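Local atomic coordinates of uncharacterized protein (Eubacterium siraeum, PDB entry 4OBM), a protein that is of unknown function but belongs to the LytR-CpsA-Psr family, whose members probably attach glycopolymers to the bacterial cell wall. Residues 109-123 against 135-149. Residues are numbered along the deposited sequence; the frame is centred on the assembly and turned at random.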
# COMPACT_ATOMS: atom_id res chain seq x y z
N PHE A 109 -10.58 5.40 6.34
CA PHE A 109 -11.61 5.16 5.32
C PHE A 109 -12.87 6.01 5.56
O PHE A 109 -13.47 6.48 4.60
CB PHE A 109 -12.04 3.67 5.32
CG PHE A 109 -11.07 2.58 4.92
CD1 PHE A 109 -10.19 2.77 3.86
CD2 PHE A 109 -11.11 1.34 5.53
CE1 PHE A 109 -9.31 1.75 3.47
CE2 PHE A 109 -10.25 0.31 5.13
CZ PHE A 109 -9.36 0.52 4.11
N ASP A 110 -13.28 6.15 6.83
CA ASP A 110 -14.48 6.89 7.26
C ASP A 110 -14.32 8.40 6.99
O ASP A 110 -15.27 9.10 6.67
CB ASP A 110 -14.73 6.64 8.76
CG ASP A 110 -16.03 7.22 9.25
OD1 ASP A 110 -17.08 6.60 9.00
OD2 ASP A 110 -16.01 8.31 9.86
N MSE A 111 -13.10 8.87 7.15
CA MSE A 111 -12.69 10.24 6.96
C MSE A 111 -12.57 10.59 5.48
O MSE A 111 -13.06 11.64 5.06
CB MSE A 111 -11.33 10.40 7.67
CG MSE A 111 -10.85 11.81 7.80
SE MSE A 111 -9.01 11.75 8.37
CE MSE A 111 -8.95 13.44 9.15
N VAL A 112 -11.93 9.72 4.69
CA VAL A 112 -11.64 9.97 3.26
C VAL A 112 -12.91 9.83 2.38
O VAL A 112 -13.19 10.72 1.55
CB VAL A 112 -10.45 9.12 2.74
CG1 VAL A 112 -10.17 9.39 1.26
CG2 VAL A 112 -9.20 9.38 3.57
N GLY A 113 -13.66 8.74 2.55
CA GLY A 113 -14.88 8.49 1.79
C GLY A 113 -15.08 7.02 1.50
O GLY A 113 -14.17 6.22 1.73
N ASN A 114 -16.27 6.68 1.00
CA ASN A 114 -16.69 5.33 0.63
C ASN A 114 -16.05 4.85 -0.68
O ASN A 114 -15.68 5.67 -1.51
CB ASN A 114 -18.20 5.29 0.46
CG ASN A 114 -19.01 5.68 1.67
OD1 ASN A 114 -18.64 5.42 2.82
ND2 ASN A 114 -20.17 6.26 1.42
N THR A 115 -15.98 3.53 -0.88
CA THR A 115 -15.46 2.96 -2.13
C THR A 115 -16.53 2.04 -2.75
O THR A 115 -17.19 1.27 -2.04
CB THR A 115 -14.12 2.24 -1.90
OG1 THR A 115 -13.25 3.09 -1.15
CG2 THR A 115 -13.42 1.88 -3.20
N THR A 116 -16.69 2.14 -4.07
CA THR A 116 -17.62 1.32 -4.85
C THR A 116 -16.83 0.13 -5.43
O THR A 116 -15.87 0.34 -6.17
CB THR A 116 -18.34 2.16 -5.90
OG1 THR A 116 -19.23 3.04 -5.22
CG2 THR A 116 -19.11 1.33 -6.89
N LEU A 117 -17.21 -1.09 -5.05
CA LEU A 117 -16.51 -2.32 -5.47
C LEU A 117 -17.46 -3.35 -6.03
O LEU A 117 -18.57 -3.51 -5.52
CB LEU A 117 -15.73 -2.95 -4.30
CG LEU A 117 -14.84 -2.03 -3.45
CD1 LEU A 117 -14.57 -2.63 -2.08
CD2 LEU A 117 -13.55 -1.70 -4.19
N THR A 118 -16.98 -4.11 -7.03
CA THR A 118 -17.73 -5.21 -7.62
C THR A 118 -17.29 -6.51 -6.93
O THR A 118 -16.16 -6.96 -7.13
CB THR A 118 -17.54 -5.25 -9.15
OG1 THR A 118 -18.01 -4.02 -9.69
CG2 THR A 118 -18.31 -6.41 -9.80
N VAL A 119 -18.19 -7.09 -6.13
CA VAL A 119 -17.96 -8.38 -5.46
C VAL A 119 -18.29 -9.48 -6.50
O VAL A 119 -19.42 -9.53 -7.01
CB VAL A 119 -18.75 -8.50 -4.12
CG1 VAL A 119 -18.50 -9.85 -3.45
CG2 VAL A 119 -18.38 -7.36 -3.17
N PRO A 120 -17.27 -10.30 -6.91
CA PRO A 120 -17.50 -11.30 -7.98
C PRO A 120 -18.52 -12.38 -7.64
O PRO A 120 -19.28 -12.79 -8.53
CB PRO A 120 -16.11 -11.91 -8.22
CG PRO A 120 -15.34 -11.63 -6.96
CD PRO A 120 -15.86 -10.31 -6.45
N SER A 121 -18.56 -12.84 -6.37
CA SER A 121 -19.52 -13.85 -5.92
C SER A 121 -19.82 -13.67 -4.44
O SER A 121 -18.97 -13.14 -3.71
CB SER A 121 -19.01 -15.26 -6.21
OG SER A 121 -17.84 -15.55 -5.45
N GLU A 122 -21.03 -14.05 -3.99
CA GLU A 122 -21.44 -13.89 -2.59
C GLU A 122 -20.49 -14.62 -1.61
O GLU A 122 -20.11 -15.77 -1.84
CB GLU A 122 -22.88 -14.38 -2.36
CG GLU A 122 -23.41 -13.98 -1.00
CD GLU A 122 -24.43 -14.87 -0.32
OE1 GLU A 122 -24.30 -16.11 -0.39
OE2 GLU A 122 -25.29 -14.31 0.40
N ILE A 123 -20.13 -13.93 -0.51
CA ILE A 123 -19.31 -14.48 0.57
C ILE A 123 -20.19 -14.64 1.81
O ILE A 123 -20.90 -13.71 2.19
CB ILE A 123 -18.05 -13.60 0.86
CG1 ILE A 123 -17.19 -13.38 -0.42
CG2 ILE A 123 -17.19 -14.20 2.00
CD1 ILE A 123 -16.47 -12.06 -0.46
N ILE A 135 -21.50 -11.81 5.96
CA ILE A 135 -22.18 -11.92 4.66
C ILE A 135 -21.87 -10.71 3.79
O ILE A 135 -22.35 -9.62 4.08
CB ILE A 135 -23.74 -12.10 4.75
CG1 ILE A 135 -24.25 -12.86 6.00
CG2 ILE A 135 -24.35 -12.60 3.42
CD1 ILE A 135 -23.95 -14.29 6.10
N ILE A 136 -21.15 -10.94 2.69
CA ILE A 136 -20.84 -9.93 1.68
C ILE A 136 -21.57 -10.38 0.40
O ILE A 136 -21.30 -11.46 -0.12
CB ILE A 136 -19.32 -9.72 1.49
CG1 ILE A 136 -18.69 -9.16 2.80
CG2 ILE A 136 -19.03 -8.79 0.30
CD1 ILE A 136 -17.23 -9.42 2.98
N LYS A 137 -22.54 -9.58 -0.06
CA LYS A 137 -23.32 -9.95 -1.23
C LYS A 137 -22.56 -9.63 -2.51
O LYS A 137 -21.64 -8.81 -2.51
CB LYS A 137 -24.71 -9.29 -1.23
CG LYS A 137 -25.56 -9.64 -0.00
CD LYS A 137 -26.19 -11.01 -0.07
CE LYS A 137 -27.10 -11.24 1.11
NZ LYS A 137 -27.55 -12.66 1.19
N LYS A 138 -22.92 -10.34 -3.58
CA LYS A 138 -22.36 -10.20 -4.92
C LYS A 138 -22.87 -8.88 -5.51
O LYS A 138 -23.98 -8.45 -5.17
CB LYS A 138 -22.81 -11.42 -5.77
CG LYS A 138 -22.32 -11.41 -7.22
CD LYS A 138 -22.87 -12.57 -8.04
CE LYS A 138 -22.49 -12.38 -9.49
NZ LYS A 138 -22.77 -13.57 -10.31
N GLY A 139 -22.07 -8.27 -6.39
CA GLY A 139 -22.46 -7.05 -7.10
C GLY A 139 -21.66 -5.81 -6.81
O GLY A 139 -20.85 -5.77 -5.88
N THR A 140 -21.91 -4.76 -7.62
CA THR A 140 -21.27 -3.45 -7.52
C THR A 140 -22.00 -2.71 -6.41
O THR A 140 -23.21 -2.52 -6.48
CB THR A 140 -21.26 -2.75 -8.89
OG1 THR A 140 -20.69 -3.64 -9.83
CG2 THR A 140 -20.44 -1.49 -8.89
N GLN A 141 -21.28 -2.39 -5.34
CA GLN A 141 -21.86 -1.83 -4.13
C GLN A 141 -21.00 -0.74 -3.49
O GLN A 141 -19.78 -0.76 -3.66
CB GLN A 141 -22.06 -2.95 -3.09
CG GLN A 141 -23.01 -4.08 -3.49
CD GLN A 141 -22.70 -5.35 -2.73
OE1 GLN A 141 -23.32 -5.65 -1.71
NE2 GLN A 141 -21.73 -6.11 -3.20
N ILE A 142 -21.64 0.15 -2.69
CA ILE A 142 -21.00 1.27 -1.99
C ILE A 142 -20.60 0.80 -0.62
O ILE A 142 -21.47 0.51 0.20
CB ILE A 142 -21.89 2.56 -1.94
CG1 ILE A 142 -22.28 3.04 -3.36
CG2 ILE A 142 -21.17 3.68 -1.17
CD1 ILE A 142 -23.62 3.80 -3.45
N PHE A 143 -19.29 0.74 -0.35
CA PHE A 143 -18.79 0.24 0.92
C PHE A 143 -18.46 1.35 1.91
O PHE A 143 -17.64 2.20 1.61
CB PHE A 143 -17.53 -0.63 0.69
CG PHE A 143 -17.79 -2.05 0.23
CD1 PHE A 143 -18.20 -2.31 -1.08
CD2 PHE A 143 -17.56 -3.13 1.08
CE1 PHE A 143 -18.44 -3.62 -1.51
CE2 PHE A 143 -17.80 -4.44 0.64
CZ PHE A 143 -18.24 -4.68 -0.64
N THR A 144 -19.07 1.30 3.11
CA THR A 144 -18.76 2.23 4.18
C THR A 144 -17.49 1.71 4.89
O THR A 144 -17.06 0.60 4.59
CB THR A 144 -19.94 2.46 5.13
OG1 THR A 144 -20.39 1.21 5.64
CG2 THR A 144 -21.08 3.25 4.49
N ALA A 145 -16.86 2.53 5.76
CA ALA A 145 -15.62 2.24 6.48
C ALA A 145 -15.55 0.83 7.07
O ALA A 145 -14.62 0.09 6.73
CB ALA A 145 -15.42 3.25 7.59
N GLU A 146 -16.53 0.45 7.93
CA GLU A 146 -16.57 -0.85 8.60
C GLU A 146 -16.78 -2.02 7.62
O GLU A 146 -16.23 -3.09 7.84
CB GLU A 146 -17.65 -0.88 9.69
CG GLU A 146 -17.29 -0.04 10.91
CD GLU A 146 -18.35 0.02 12.00
OE1 GLU A 146 -18.80 -1.05 12.46
OE2 GLU A 146 -18.69 1.15 12.41
N GLN A 147 -17.57 -1.82 6.55
CA GLN A 147 -17.85 -2.84 5.52
C GLN A 147 -16.60 -3.07 4.71
O GLN A 147 -16.28 -4.22 4.39
CB GLN A 147 -18.98 -2.39 4.58
CG GLN A 147 -20.31 -2.14 5.28
CD GLN A 147 -21.39 -1.68 4.33
OE1 GLN A 147 -21.16 -0.90 3.40
NE2 GLN A 147 -22.61 -2.11 4.61
N MSE A 148 -15.90 -1.95 4.40
CA MSE A 148 -14.66 -1.91 3.65
C MSE A 148 -13.57 -2.69 4.40
O MSE A 148 -12.89 -3.51 3.79
CB MSE A 148 -14.28 -0.45 3.45
CG MSE A 148 -12.99 -0.25 2.76
SE MSE A 148 -13.20 -0.39 0.89
CE MSE A 148 -11.64 0.55 0.50
N TYR A 149 -13.42 -2.42 5.73
CA TYR A 149 -12.45 -3.07 6.61
C TYR A 149 -12.71 -4.60 6.68
O TYR A 149 -11.77 -5.37 6.46
CB TYR A 149 -12.45 -2.44 8.03
CG TYR A 149 -11.33 -2.98 8.89
CD1 TYR A 149 -10.06 -2.40 8.85
CD2 TYR A 149 -11.50 -4.14 9.65
CE1 TYR A 149 -8.99 -2.96 9.55
CE2 TYR A 149 -10.43 -4.71 10.34
CZ TYR A 149 -9.18 -4.13 10.28
OH TYR A 149 -8.14 -4.66 11.00
O HOH W 1 -18.03 5.21 6.88
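Ile136 pairs with Ile123 through two antiparallel backbone bonds, while its CG2 meets Val119 CG2 at 3.8 Å, branched aliphatics suiting this apolar side. Lys137 bends at chi2 (-77°), swinging NZ almost end-on to Glu122 OE2 at 2.9 Å; Lys124 takes the other carboxylate oxygen. Were Glu122 an alanine, Lys137 and Lys124 would probably lose the carboxylate between them, and the Lys137 end would turn more freely. A second ladder, shifted by one residue, runs from Gly139-Val119 through Gln141-Leu117 to Phe143-Thr115. At Gly139 a CB would jam against Lys138 O; its carbonyl is gripped from opposite faces by Val119 N and Gln141 NE2. Beside Thr116 and Ile142, Thr140 and Thr118 hydrogen-bond OG1 to OG1 at 2.7 Å. On the other face, with Thr115, Leu117 CD1 lies over the Phe143 ring, 4.0 Å from its centroid, and Val119 CG2 touches the ring's edge. Small Ala145 packs CB 3.7 Å from Asp110 CB; water links Asp110 OD1 to Ala145 N. Selenomethionine Met148, in one of two conformers, sets CG 3.7 Å from the Phe109 centroid, selenium farther above that face. Thus apolar contacts bury one face and hold helix 102-112 against helix 145-152, whereas the exposed threonine pair and the salt bridge at the first ladder are separate polar ties.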